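Local structure of tryparedoxin II (Crithidia fasciculata, 1I5G) at residues Lys4-Tyr9 / Glu98-Gly103; Pro8-Val13 / Ala88-Asp93; Leu67-Glu72 / Glu92-Met97. The protein probably passes electrons from trypanothione to peroxidases, acting as a thioredoxin-like dithiol carrier of the trypanosomatid redox system. The protein carries 1 engineered substitution. All blocks are in the same frame, centred on the assembly; numbering follows the deposited sequence.

In the fold
Contacts 1 and 3 both use helix 94-103, and contact 2 ends at D93, its N-cap. Contact 1 lays the N-terminal loop on the far part of the helix. It is a surface contact of carbon groups and backbone carbonyls. Contact 2 is partly buried. It sets the same loop and the start of strand 12-15 against 88-93, the chain that leads into the helix. Its chemistry is a carboxylate, a hydroxyl and a water. Contact 3 is buried and ties the first turn of the helix to the end of strand 63-69 through an arginine and a methionine. P8 and Y9 serve contacts 1 and 2. E92 and D93 belong to contacts 2 and 3.

Contact 1. Residues Lys4-Tyr9 / Glu98-Gly103; sequences KKFFPY and EFLTTG
F6 and L100 bring the two backbones closest, with 6.7 Å from F6 CA to L100 CA. Residues 98-103 are the last turns of helix 94-103. Residues 4-9 form no regular helix or strand and lead toward strand 12-15. The helix keeps its own backbone bonds here, such as G103 N to F99 O at 2.9 Å.

F99 has the largest area buried by the contact. Its CG is anti to the backbone N (chi1 -177°), which starts the side chain out from the helix toward the loop. P8 sits over one face of the ring. P8 CG is 4.0 Å from the F99 centroid and 10° off the ring normal, a CH-pi contact over the centre. P8 CD lies 3.9 Å from F99 CD2. The backbone carbonyl of K5 comes to the same ring at its edge, near the ring plane, with K5 O 3.3 Å from F99 CE2. The weakly positive rim of the ring would suit this oxygen. P8 on one face and K5 O at the edge may restrict the ring's rotation.

Helix 94-103 packs on the central sheet of the thioredoxin fold, and the N-terminal loop runs beside it. L100 lies between the two: it touches F33, F35 and I68 of the sheet, and its CD2 methyl comes nearest the loop. L100 CD2 is 3.7 Å from F6 CB and 3.4 Å from F6 O. The L100 and F6 side chains cross at about a right angle.

The F6 ring is backed within its own segment. K5 CG stands 4.0 Å above the ring plane, over its centre. The F6 ring also meets the ring of F104, just past the helix, with the planes at about 50°. F7 turns inward to M66, L23 and L89.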
ATOM      1  N   LYS A   4     -11.154  -6.339   6.812  1.00 15.13           N
ATOM      2  CA  LYS A   4     -11.301  -6.022   8.220  1.00 17.34           C
ATOM      3  C   LYS A   4     -10.415  -6.831   9.127  1.00 16.96           C
ATOM      4  O   LYS A   4     -10.255  -6.336  10.235  1.00 20.94           O
ATOM      5  CB  LYS A   4     -12.743  -6.124   8.715  1.00 19.50           C
ATOM      6  CG  LYS A   4     -13.316  -4.742   8.994  1.00 22.12           C
ATOM      7  CD  LYS A   4     -12.829  -4.227  10.337  1.00 23.69           C
ATOM      8  CE  LYS A   4     -13.656  -3.096  10.957  1.00 24.82           C
ATOM      9  NZ  LYS A   4     -12.938  -2.488  12.124  1.00 25.72           N
ATOM     10  N   LYS A   5      -9.864  -7.989   8.756  1.00 13.98           N
ATOM     11  CA  LYS A   5      -8.914  -8.825   9.499  1.00 13.40           C
ATOM     12  C   LYS A   5      -7.491  -8.245   9.401  1.00 12.23           C
ATOM     13  O   LYS A   5      -6.639  -8.748  10.124  1.00 12.40           O
ATOM     14  CB  LYS A   5      -8.890 -10.302   9.026  1.00 13.74           C
ATOM     15  CG  LYS A   5      -8.399 -10.586   7.589  1.00 14.62           C
ATOM     16  CD  LYS A   5      -8.349 -12.066   7.197  1.00 15.20           C
ATOM     17  CE  LYS A   5      -7.873 -12.413   5.772  1.00 16.04           C
ATOM     18  NZ  LYS A   5      -7.650 -13.884   5.593  1.00 17.18           N
ATOM     19  N   PHE A   6      -7.286  -7.264   8.522  1.00 12.36           N
ATOM     20  CA  PHE A   6      -6.013  -6.563   8.311  1.00 12.17           C
ATOM     21  C   PHE A   6      -5.961  -5.156   8.947  1.00 11.41           C
ATOM     22  O   PHE A   6      -4.907  -4.504   8.923  1.00 11.21           O
ATOM     23  CB  PHE A   6      -5.696  -6.492   6.811  1.00 13.19           C
ATOM     24  CG  PHE A   6      -5.496  -7.819   6.142  1.00 14.24           C
ATOM     25  CD1 PHE A   6      -4.653  -8.779   6.664  1.00 14.56           C
ATOM     26  CD2 PHE A   6      -6.172  -8.127   4.975  1.00 15.35           C
ATOM     27  CE1 PHE A   6      -4.454 -10.020   6.063  1.00 15.66           C
ATOM     28  CE2 PHE A   6      -5.988  -9.362   4.361  1.00 15.33           C
ATOM     29  CZ  PHE A   6      -5.137 -10.306   4.897  1.00 15.82           C
ATOM     30  N   PHE A   7      -7.049  -4.636   9.517  1.00 10.71           N
ATOM     31  CA  PHE A   7      -7.105  -3.362  10.204  1.00  9.12           C
ATOM     32  C   PHE A   7      -7.571  -3.512  11.672  1.00  9.49           C
ATOM     33  O   PHE A   7      -8.576  -2.878  11.974  1.00 10.98           O
ATOM     34  CB  PHE A   7      -7.912  -2.412   9.366  1.00 10.37           C
ATOM     35  CG  PHE A   7      -7.244  -2.130   8.052  1.00 10.70           C
ATOM     36  CD1 PHE A   7      -6.308  -1.130   7.972  1.00 11.06           C
ATOM     37  CD2 PHE A   7      -7.533  -2.855   6.899  1.00 10.83           C
ATOM     38  CE1 PHE A   7      -5.675  -0.850   6.786  1.00 11.03           C
ATOM     39  CE2 PHE A   7      -6.914  -2.586   5.716  1.00 11.36           C
ATOM     40  CZ  PHE A   7      -5.988  -1.583   5.644  1.00 11.28           C
ATOM     41  N   PRO A   8      -6.928  -4.259  12.543  1.00  8.63           N
ATOM     42  CA  PRO A   8      -7.416  -4.347  13.925  1.00  8.27           C
ATOM     43  C   PRO A   8      -7.468  -3.047  14.712  1.00  8.49           C
ATOM     44  O   PRO A   8      -8.290  -2.970  15.632  1.00  7.63           O
ATOM     45  CB  PRO A   8      -6.402  -5.265  14.546  1.00  8.78           C
ATOM     46  CG  PRO A   8      -5.182  -5.166  13.705  1.00  9.37           C
ATOM     47  CD  PRO A   8      -5.722  -5.072  12.313  1.00  7.89           C
ATOM     48  N   TYR A   9      -6.658  -2.037  14.424  1.00  6.76           N
ATOM     49  CA  TYR A   9      -6.573  -0.857  15.268  1.00  7.10           C
ATOM     50  C   TYR A   9      -6.963   0.419  14.546  1.00  8.84           C
ATOM     51  O   TYR A   9      -7.136   1.428  15.214  1.00 10.46           O
ATOM     52  CB  TYR A   9      -5.173  -0.704  15.855  1.00  6.02           C
ATOM     53  CG  TYR A   9      -4.733  -1.959  16.518  1.00  5.61           C
ATOM     54  CD1 TYR A   9      -5.322  -2.336  17.733  1.00  5.26           C
ATOM     55  CD2 TYR A   9      -3.787  -2.776  15.963  1.00  5.32           C
ATOM     56  CE1 TYR A   9      -4.947  -3.485  18.354  1.00  5.54           C
ATOM     57  CE2 TYR A   9      -3.392  -3.954  16.575  1.00  5.62           C
ATOM     58  CZ  TYR A   9      -3.996  -4.291  17.780  1.00  5.39           C
ATOM     59  OH  TYR A   9      -3.573  -5.469  18.342  1.00  7.41           O
ATOM     60  N   GLU A  98       2.953  -3.270  12.524  1.00  3.55           N
ATOM     61  CA  GLU A  98       3.677  -4.503  12.877  1.00  4.52           C
ATOM     62  C   GLU A  98       2.818  -5.740  12.552  1.00  4.37           C
ATOM     63  O   GLU A  98       3.327  -6.758  12.076  1.00  5.81           O
ATOM     64  CB  GLU A  98       4.102  -4.536  14.336  1.00  6.25           C
ATOM     65  CG  GLU A  98       5.057  -3.432  14.739  1.00  6.09           C
ATOM     66  CD  GLU A  98       6.449  -3.520  14.110  1.00  7.17           C
ATOM     67  OE1 GLU A  98       6.789  -4.585  13.549  1.00  8.32           O
ATOM     68  OE2 GLU A  98       7.185  -2.504  14.198  1.00  9.08           O
ATOM     69  N   PHE A  99       1.514  -5.609  12.766  1.00  3.81           N
ATOM     70  CA  PHE A  99       0.559  -6.663  12.454  1.00  4.28           C
ATOM     71  C   PHE A  99       0.622  -7.051  10.973  1.00  4.97           C
ATOM     72  O   PHE A  99       0.686  -8.234  10.561  1.00  4.87           O
ATOM     73  CB  PHE A  99      -0.828  -6.199  12.864  1.00  5.58           C
ATOM     74  CG  PHE A  99      -1.893  -7.211  12.654  1.00  5.54           C
ATOM     75  CD1 PHE A  99      -2.194  -8.128  13.649  1.00  6.85           C
ATOM     76  CD2 PHE A  99      -2.596  -7.239  11.482  1.00  6.48           C
ATOM     77  CE1 PHE A  99      -3.190  -9.080  13.472  1.00  6.97           C
ATOM     78  CE2 PHE A  99      -3.600  -8.189  11.298  1.00  7.28           C
ATOM     79  CZ  PHE A  99      -3.885  -9.111  12.305  1.00  7.44           C
ATOM     80  N   LEU A 100       0.614  -6.052  10.093  1.00  4.69           N
ATOM     81  CA  LEU A 100       0.692  -6.283   8.651  1.00  4.25           C
ATOM     82  C   LEU A 100       2.067  -6.757   8.204  1.00  4.48           C
ATOM     83  O   LEU A 100       2.176  -7.616   7.314  1.00  4.65           O
ATOM     84  CB  LEU A 100       0.283  -5.033   7.862  1.00  5.03           C
ATOM     85  CG  LEU A 100      -1.205  -4.717   8.017  1.00  5.98           C
ATOM     86  CD1 LEU A 100      -1.544  -3.313   7.495  1.00  6.12           C
ATOM     87  CD2 LEU A 100      -2.152  -5.727   7.347  1.00  7.53           C
ATOM     88  N   THR A 101       3.121  -6.216   8.822  1.00  4.21           N
ATOM     89  CA  THR A 101       4.459  -6.703   8.481  1.00  5.18           C
ATOM     90  C   THR A 101       4.549  -8.198   8.748  1.00  6.12           C
ATOM     91  O   THR A 101       5.066  -8.930   7.920  1.00  7.14           O
ATOM     92  CB  THR A 101       5.478  -5.889   9.305  1.00  4.50           C
ATOM     93  OG1 THR A 101       5.439  -4.516   8.855  1.00  4.02           O
ATOM     94  CG2 THR A 101       6.892  -6.441   9.156  1.00  5.20           C
ATOM     95  N   THR A 102       4.051  -8.643   9.894  1.00  7.04           N
ATOM     96  CA  THR A 102       4.099 -10.068  10.179  1.00  7.33           C
ATOM     97  C   THR A 102       3.169 -10.866   9.279  1.00  8.25           C
ATOM     98  O   THR A 102       3.513 -11.921   8.721  1.00  8.94           O
ATOM     99  CB  THR A 102       3.676 -10.224  11.627  1.00  7.32           C
ATOM    100  OG1 THR A 102       4.696  -9.613  12.417  1.00  8.88           O
ATOM    101  CG2 THR A 102       3.664 -11.718  12.062  1.00  8.72           C
ATOM    102  N   GLY A 103       1.965 -10.354   9.100  1.00  7.77           N
ATOM    103  CA  GLY A 103       0.958 -11.085   8.357  1.00  7.70           C
ATOM    104  C   GLY A 103       1.279 -11.337   6.903  1.00  8.87           C
ATOM    105  O   GLY A 103       0.842 -12.331   6.311  1.00 10.32           O
TER

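Contact 2. Residues Pro8-Val13 / Ala88-Asp93; sequences PYSTNV and ALPFED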
ATOM      1  N   PRO A   8      -6.928  -4.259  12.543  1.00  8.63           N
ATOM      2  CA  PRO A   8      -7.416  -4.347  13.925  1.00  8.27           C
ATOM      3  C   PRO A   8      -7.468  -3.047  14.712  1.00  8.49           C
ATOM      4  O   PRO A   8      -8.290  -2.970  15.632  1.00  7.63           O
ATOM      5  CB  PRO A   8      -6.402  -5.265  14.546  1.00  8.78           C
ATOM      6  CG  PRO A   8      -5.182  -5.166  13.705  1.00  9.37           C
ATOM      7  CD  PRO A   8      -5.722  -5.072  12.313  1.00  7.89           C
ATOM      8  N   TYR A   9      -6.658  -2.037  14.424  1.00  6.76           N
ATOM      9  CA  TYR A   9      -6.573  -0.857  15.268  1.00  7.10           C
ATOM     10  C   TYR A   9      -6.963   0.419  14.546  1.00  8.84           C
ATOM     11  O   TYR A   9      -7.136   1.428  15.214  1.00 10.46           O
ATOM     12  CB  TYR A   9      -5.173  -0.704  15.855  1.00  6.02           C
ATOM     13  CG  TYR A   9      -4.733  -1.959  16.518  1.00  5.61           C
ATOM     14  CD1 TYR A   9      -5.322  -2.336  17.733  1.00  5.26           C
ATOM     15  CD2 TYR A   9      -3.787  -2.776  15.963  1.00  5.32           C
ATOM     16  CE1 TYR A   9      -4.947  -3.485  18.354  1.00  5.54           C
ATOM     17  CE2 TYR A   9      -3.392  -3.954  16.575  1.00  5.62           C
ATOM     18  CZ  TYR A   9      -3.996  -4.291  17.780  1.00  5.39           C
ATOM     19  OH  TYR A   9      -3.573  -5.469  18.342  1.00  7.41           O
ATOM     20  N   SER A  10      -7.112   0.446  13.223  1.00  7.30           N
ATOM     21  CA  SER A  10      -7.560   1.648  12.526  1.00  7.14           C
ATOM     22  C   SER A  10      -8.902   1.427  11.819  1.00  9.21           C
ATOM     23  O   SER A  10      -9.003   0.506  11.003  1.00 11.96           O
ATOM     24  CB  SER A  10      -6.509   2.042  11.475  1.00  6.49           C
ATOM     25  OG  SER A  10      -5.338   2.603  12.069  1.00  6.95           O
ATOM     26  N   THR A  11      -9.853   2.284  12.140  1.00 10.38           N
ATOM     27  CA  THR A  11     -11.054   2.179  11.331  1.00 10.52           C
ATOM     28  C   THR A  11     -11.015   3.149  10.145  1.00  8.64           C
ATOM     29  O   THR A  11     -11.705   2.916   9.162  1.00  8.26           O
ATOM     30  CB  THR A  11     -12.317   2.343  12.139  1.00 14.47           C
ATOM     31  OG1 THR A  11     -12.204   3.670  12.587  1.00 15.04           O
ATOM     32  CG2 THR A  11     -12.237   1.734  13.491  1.00 16.16           C
ATOM     33  N   ASN A  12     -10.231   4.213  10.195  1.00  6.76           N
ATOM     34  CA  ASN A  12     -10.047   5.148   9.094  1.00  6.65           C
ATOM     35  C   ASN A  12      -8.612   5.115   8.619  1.00  5.88           C
ATOM     36  O   ASN A  12      -7.684   4.881   9.359  1.00  7.30           O
ATOM     37  CB  ASN A  12     -10.398   6.602   9.472  1.00  9.47           C
ATOM     38  CG  ASN A  12     -11.884   6.809   9.670  1.00 10.47           C
ATOM     39  OD1 ASN A  12     -12.290   7.193  10.754  1.00 13.04           O
ATOM     40  ND2 ASN A  12     -12.701   6.558   8.627  1.00 11.06           N
ATOM     41  N   VAL A  13      -8.431   5.375   7.344  1.00  4.82           N
ATOM     42  CA  VAL A  13      -7.132   5.540   6.717  1.00  4.92           C
ATOM     43  C   VAL A  13      -7.014   6.934   6.141  1.00  5.03           C
ATOM     44  O   VAL A  13      -7.999   7.679   6.008  1.00  4.87           O
ATOM     45  CB  VAL A  13      -6.843   4.434   5.694  1.00  6.09           C
ATOM     46  CG1 VAL A  13      -6.855   3.073   6.364  1.00  6.64           C
ATOM     47  CG2 VAL A  13      -7.875   4.456   4.610  1.00  6.50           C
ATOM     48  N   ALA A  88      -2.907   5.829   3.249  1.00  3.15           N
ATOM     49  CA  ALA A  88      -1.933   5.344   4.201  1.00  2.69           C
ATOM     50  C   ALA A  88      -2.611   4.857   5.450  1.00  2.16           C
ATOM     51  O   ALA A  88      -3.615   5.377   5.925  1.00  3.14           O
ATOM     52  CB  ALA A  88      -0.913   6.416   4.567  1.00  3.40           C
ATOM     53  N   LEU A  89      -2.033   3.821   6.035  1.00  2.53           N
ATOM     54  CA  LEU A  89      -2.355   3.423   7.414  1.00  2.55           C
ATOM     55  C   LEU A  89      -1.794   4.555   8.289  1.00  2.75           C
ATOM     56  O   LEU A  89      -0.622   4.904   8.130  1.00  3.08           O
ATOM     57  CB  LEU A  89      -1.691   2.075   7.761  1.00  2.76           C
ATOM     58  CG  LEU A  89      -2.028   1.616   9.190  1.00  3.15           C
ATOM     59  CD1 LEU A  89      -3.469   1.162   9.267  1.00  5.00           C
ATOM     60  CD2 LEU A  89      -1.101   0.447   9.546  1.00  3.28           C
ATOM     61  N   PRO A  90      -2.570   5.167   9.182  1.00  2.59           N
ATOM     62  CA  PRO A  90      -2.058   6.278   9.984  1.00  3.61           C
ATOM     63  C   PRO A  90      -0.794   5.913  10.752  1.00  3.23           C
ATOM     64  O   PRO A  90      -0.698   4.818  11.322  1.00  3.40           O
ATOM     65  CB  PRO A  90      -3.243   6.584  10.897  1.00  3.67           C
ATOM     66  CG  PRO A  90      -4.427   6.250  10.055  1.00  3.95           C
ATOM     67  CD  PRO A  90      -3.990   4.913   9.488  1.00  2.94           C
ATOM     68  N   PHE A  91       0.181   6.816  10.789  1.00  2.69           N
ATOM     69  CA  PHE A  91       1.430   6.538  11.462  1.00  2.21           C
ATOM     70  C   PHE A  91       1.278   6.134  12.911  1.00  3.82           C
ATOM     71  O   PHE A  91       1.993   5.235  13.390  1.00  3.49           O
ATOM     72  CB  PHE A  91       2.405   7.705  11.344  1.00  2.79           C
ATOM     73  CG  PHE A  91       3.777   7.396  11.887  1.00  3.69           C
ATOM     74  CD1 PHE A  91       4.724   6.679  11.179  1.00  4.04           C
ATOM     75  CD2 PHE A  91       4.114   7.833  13.157  1.00  5.05           C
ATOM     76  CE1 PHE A  91       5.945   6.424  11.706  1.00  5.08           C
ATOM     77  CE2 PHE A  91       5.368   7.574  13.711  1.00  5.04           C
ATOM     78  CZ  PHE A  91       6.225   6.864  12.952  1.00  5.31           C
ATOM     79  N   GLU A  92       0.383   6.773  13.659  1.00  3.31           N
ATOM     80  CA  GLU A  92       0.294   6.459  15.085  1.00  4.00           C
ATOM     81  C   GLU A  92      -0.147   5.039  15.349  1.00  4.83           C
ATOM     82  O   GLU A  92       0.041   4.524  16.451  1.00  5.69           O
ATOM     83  CB  GLU A  92      -0.547   7.497  15.838  1.00  5.00           C
ATOM     84  CG  GLU A  92       0.075   8.889  15.810  1.00  5.98           C
ATOM     85  CD  GLU A  92       1.376   8.988  16.562  1.00  6.73           C
ATOM     86  OE1 GLU A  92       1.311   8.846  17.810  1.00  8.36           O
ATOM     87  OE2 GLU A  92       2.402   9.217  15.904  1.00  8.54           O
ATOM     88  N   ASP A  93      -0.724   4.366  14.353  1.00  3.56           N
ATOM     89  CA  ASP A  93      -1.074   2.946  14.464  1.00  4.01           C
ATOM     90  C   ASP A  93       0.156   2.094  14.169  1.00  4.58           C
ATOM     91  O   ASP A  93       0.278   1.386  13.166  1.00  3.28           O
ATOM     92  CB  ASP A  93      -2.195   2.569  13.494  1.00  4.32           C
ATOM     93  CG  ASP A  93      -2.668   1.130  13.666  1.00  4.63           C
ATOM     94  OD1 ASP A  93      -2.209   0.395  14.570  1.00  5.18           O
ATOM     95  OD2 ASP A  93      -3.537   0.719  12.860  1.00  5.51           O
TER
HETATM   96  O   HOH W   1      -4.813  -1.585  12.274  1.00  4.91           O
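D93, V13 and S10 carry this contact, and S10 and D93 make its direct hydrogen bond. S10 OG donates to D93 OD2 at 2.7 Å. It meets the anti side of that oxygen, 31° out of the carboxylate plane. D93 CG is anti to the backbone N (chi1 -175°), which sends the carboxylate toward the loop 8-13.

OD2 has a second partner here. A water donates to D93 OD2 at 2.7 Å and accepts from Y9 N at 2.9 Å, so it bridges the carboxylate to the loop backbone. The other oxygen, D93 OD1, lies 3.4 Å from Y9 CB. The Y9 ring and the carboxylate planes are 87° apart. OD1 also accepts from G96 N at the start of the helix. An alanine here would probably leave S10 OG, G96 N and the bridging water without their acceptor, and the helix start without its cap.

Apart from D93, the S10 hydroxyl has carbon beside it: S10 OG is 3.7 Å from L89 CD1 and also close to P90 CD. P90 CG rests 3.6 Å from N12 O.

V13 holds the strand end of the contact. Its CB is 3.4 Å from A88 O, beside the backbone pairing of strands 12-15 and 87-88, where A88 bonds to L14. V13 itself pairs with I21.

P90 to D93 form a type I beta turn, closed by D93 N to P90 O. The arrangement is that of a helix N-cap: the aspartate before helix 94-103 caps it and also holds the N-terminal loop.

Contact 3. Residues Leu67-Glu72 / Glu92-Met97; sequences LISWDE and EDRKGM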
ATOM      1  N   LEU A  67       0.049   2.958   1.901  1.00  2.77           N
ATOM      2  CA  LEU A  67       1.358   2.988   2.537  1.00  2.73           C
ATOM      3  C   LEU A  67       1.283   2.389   3.929  1.00  2.46           C
ATOM      4  O   LEU A  67       0.461   2.838   4.735  1.00  2.18           O
ATOM      5  CB  LEU A  67       1.811   4.450   2.693  1.00  2.39           C
ATOM      6  CG  LEU A  67       3.120   4.676   3.447  1.00  2.82           C
ATOM      7  CD1 LEU A  67       4.275   4.003   2.714  1.00  3.51           C
ATOM      8  CD2 LEU A  67       3.397   6.131   3.695  1.00  2.28           C
ATOM      9  N   ILE A  68       2.166   1.416   4.161  1.00  2.22           N
ATOM     10  CA  ILE A  68       2.393   0.828   5.482  1.00  2.60           C
ATOM     11  C   ILE A  68       3.824   1.245   5.805  1.00  2.15           C
ATOM     12  O   ILE A  68       4.790   0.719   5.262  1.00  2.53           O
ATOM     13  CB  ILE A  68       2.181  -0.684   5.484  1.00  2.79           C
ATOM     14  CG1 ILE A  68       0.845  -1.097   4.869  1.00  3.53           C
ATOM     15  CG2 ILE A  68       2.295  -1.154   6.934  1.00  3.38           C
ATOM     16  CD1 ILE A  68      -0.371  -0.435   5.478  1.00  4.05           C
ATOM     17  N   SER A  69       3.970   2.223   6.699  1.00  2.29           N
ATOM     18  CA  SER A  69       5.244   2.924   6.854  1.00  2.37           C
ATOM     19  C   SER A  69       6.200   2.335   7.856  1.00  3.25           C
ATOM     20  O   SER A  69       5.853   2.123   9.011  1.00  2.66           O
ATOM     21  CB  SER A  69       4.951   4.369   7.270  1.00  3.34           C
ATOM     22  OG  SER A  69       6.116   5.029   7.735  1.00  3.56           O
ATOM     23  N   TRP A  70       7.427   2.105   7.415  1.00  2.75           N
ATOM     24  CA  TRP A  70       8.513   1.795   8.323  1.00  3.72           C
ATOM     25  C   TRP A  70       9.314   3.047   8.631  1.00  4.28           C
ATOM     26  O   TRP A  70      10.495   2.965   8.974  1.00  3.76           O
ATOM     27  CB  TRP A  70       9.431   0.737   7.722  1.00  3.20           C
ATOM     28  CG  TRP A  70       8.954  -0.681   7.713  1.00  2.54           C
ATOM     29  CD1 TRP A  70       7.712  -1.182   7.991  1.00  2.88           C
ATOM     30  CD2 TRP A  70       9.768  -1.831   7.425  1.00  2.87           C
ATOM     31  NE1 TRP A  70       7.696  -2.551   7.877  1.00  3.31           N
ATOM     32  CE2 TRP A  70       8.951  -2.970   7.531  1.00  3.90           C
ATOM     33  CE3 TRP A  70      11.114  -2.013   7.085  1.00  3.09           C
ATOM     34  CZ2 TRP A  70       9.427  -4.250   7.315  1.00  4.53           C
ATOM     35  CZ3 TRP A  70      11.578  -3.290   6.866  1.00  3.83           C
ATOM     36  CH2 TRP A  70      10.737  -4.392   6.992  1.00  5.02           C
ATOM     37  N   ASP A  71       8.746   4.236   8.555  1.00  3.45           N
ATOM     38  CA  ASP A  71       9.493   5.456   8.806  1.00  4.03           C
ATOM     39  C   ASP A  71       9.888   5.561  10.274  1.00  5.73           C
ATOM     40  O   ASP A  71       9.306   4.966  11.180  1.00  6.07           O
ATOM     41  CB  ASP A  71       8.641   6.654   8.368  1.00  3.84           C
ATOM     42  CG  ASP A  71       8.618   6.829   6.875  1.00  4.11           C
ATOM     43  OD1 ASP A  71       9.687   7.220   6.303  1.00  4.89           O
ATOM     44  OD2 ASP A  71       7.566   6.571   6.224  1.00  4.85           O
ATOM     45  N   GLU A  72      10.942   6.360  10.474  1.00  8.42           N
ATOM     46  CA  GLU A  72      11.575   6.469  11.799  1.00 11.69           C
ATOM     47  C   GLU A  72      10.834   7.373  12.786  1.00 11.09           C
ATOM     48  O   GLU A  72      10.950   7.240  14.011  1.00 14.30           O
ATOM     49  CB  GLU A  72      12.972   7.074  11.652  1.00 13.22           C
ATOM     50  CG  GLU A  72      13.902   6.360  10.684  1.00 15.02           C
ATOM     51  CD  GLU A  72      15.326   6.883  10.685  1.00 15.95           C
ATOM     52  OE1 GLU A  72      16.081   6.431  11.581  1.00 18.53           O
ATOM     53  OE2 GLU A  72      15.653   7.722   9.814  1.00 16.84           O
ATOM     54  N   GLU A  92       0.383   6.773  13.659  1.00  3.31           N
ATOM     55  CA  GLU A  92       0.294   6.459  15.085  1.00  4.00           C
ATOM     56  C   GLU A  92      -0.147   5.039  15.349  1.00  4.83           C
ATOM     57  O   GLU A  92       0.041   4.524  16.451  1.00  5.69           O
ATOM     58  CB  GLU A  92      -0.547   7.497  15.838  1.00  5.00           C
ATOM     59  CG  GLU A  92       0.075   8.889  15.810  1.00  5.98           C
ATOM     60  CD  GLU A  92       1.376   8.988  16.562  1.00  6.73           C
ATOM     61  OE1 GLU A  92       1.311   8.846  17.810  1.00  8.36           O
ATOM     62  OE2 GLU A  92       2.402   9.217  15.904  1.00  8.54           O
ATOM     63  N   ASP A  93      -0.724   4.366  14.353  1.00  3.56           N
ATOM     64  CA  ASP A  93      -1.074   2.946  14.464  1.00  4.01           C
ATOM     65  C   ASP A  93       0.156   2.094  14.169  1.00  4.58           C
ATOM     66  O   ASP A  93       0.278   1.386  13.166  1.00  3.28           O
ATOM     67  CB  ASP A  93      -2.195   2.569  13.494  1.00  4.32           C
ATOM     68  CG  ASP A  93      -2.668   1.130  13.666  1.00  4.63           C
ATOM     69  OD1 ASP A  93      -2.209   0.395  14.570  1.00  5.18           O
ATOM     70  OD2 ASP A  93      -3.537   0.719  12.860  1.00  5.51           O
ATOM     71  N   ARG A  94       1.113   2.180  15.082  1.00  4.34           N
ATOM     72  CA  ARG A  94       2.327   1.376  14.994  1.00  3.45           C
ATOM     73  C   ARG A  94       2.066  -0.123  15.096  1.00  4.29           C
ATOM     74  O   ARG A  94       2.585  -0.941  14.336  1.00  3.85           O
ATOM     75  CB  ARG A  94       3.387   1.870  15.994  1.00  3.86           C
ATOM     76  CG  ARG A  94       3.816   3.352  15.801  1.00  4.93           C
ATOM     77  CD  ARG A  94       4.822   3.637  14.646  1.00  4.54           C
ATOM     78  NE  ARG A  94       4.199   3.509  13.337  1.00  4.41           N
ATOM     79  CZ  ARG A  94       4.836   3.247  12.199  1.00  5.83           C
ATOM     80  NH1 ARG A  94       6.152   3.082  12.184  1.00  7.27           N
ATOM     81  NH2 ARG A  94       4.161   3.150  11.073  1.00  5.10           N
ATOM     82  N   LYS A  95       1.216  -0.462  16.048  1.00  4.72           N
ATOM     83  CA  LYS A  95       0.810  -1.845  16.247  1.00  6.00           C
ATOM     84  C   LYS A  95       0.221  -2.439  14.956  1.00  4.74           C
ATOM     85  O   LYS A  95       0.469  -3.592  14.602  1.00  4.78           O
ATOM     86  CB  LYS A  95      -0.209  -1.979  17.393  1.00  9.23           C
ATOM     87  CG  LYS A  95       0.313  -1.854  18.825  1.00 12.25           C
ATOM     88  CD  LYS A  95      -0.770  -2.124  19.879  1.00 15.56           C
ATOM     89  CE  LYS A  95      -0.400  -1.565  21.256  1.00 18.58           C
ATOM     90  NZ  LYS A  95      -1.394  -1.751  22.358  1.00 21.76           N
ATOM     91  N   GLY A  96      -0.564  -1.661  14.222  1.00  4.91           N
ATOM     92  CA  GLY A  96      -1.190  -2.118  12.981  1.00  4.47           C
ATOM     93  C   GLY A  96      -0.176  -2.335  11.875  1.00  3.16           C
ATOM     94  O   GLY A  96      -0.270  -3.245  11.052  1.00  3.31           O
ATOM     95  N   MET A  97       0.851  -1.481  11.846  1.00  3.53           N
ATOM     96  CA  MET A  97       1.988  -1.682  10.940  1.00  3.92           C
ATOM     97  C   MET A  97       2.726  -2.986  11.247  1.00  4.03           C
ATOM     98  O   MET A  97       3.062  -3.752  10.344  1.00  3.17           O
ATOM     99  CB  MET A  97       2.944  -0.486  10.953  1.00  3.41           C
ATOM    100  CG  MET A  97       4.241  -0.680  10.146  1.00  3.95           C
ATOM    101  SD  MET A  97       5.532  -1.581  11.070  1.00  4.65           S
ATOM    102  CE  MET A  97       6.020  -0.266  12.101  1.00  6.86           C
TER
HETATM  103  O   HOH W   2       8.254   4.026  13.871  1.00 22.19           O
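S69 ends strand 63-69 in an ST turn, and its carbonyl meets R94 and M97 in the first turn of helix 94-103. This is a strand-to-helix contact of the thioredoxin fold. It reaches toward the ligand through the next residue, W70, whose side chain is about 4 Å from the bound glutathionylspermidine.

R94 NH2 donates to S69 O at 2.9 Å, with an N-H...O angle of 159°. The oxygen is close to the guanidinium plane, at its edge. R94 NH1 adds a weak bond to S69 O at 3.3 Å, so both terminal nitrogens share one acceptor. A water accepts a hydrogen bond from R94 NH1 and donates one to D71 O, a second link to the turn. R94 NE bonds to F91 O, and the F91 ring makes a cation-pi contact with the guanidinium.

M97 packs beside this group. Its CG is anti to the backbone N (chi1 174°), toward the strand. M97 CG packs 3.8 Å from I68 CG2 and 3.4 Å from S69 O. The bend at chi2 brings M97 SD to 3.8 Å from W70 CD1, an oblique Met-aromatic contact. The next bend, at chi3, puts M97 CE 3.3 Å above the R94 guanidinium plane, offset toward its rim. W70 NE1 is hydrogen-bonded to T101 OG1 of the same helix.

The turn is closed by S69 OG. It accepts from D71 N and donates to D71 OD2 at 2.6 Å.

The arginine satisfies a buried carbonyl at the strand end and would probably polarise it. The D71 carboxylate does not touch R94, but it may offset part of the positive charge through space.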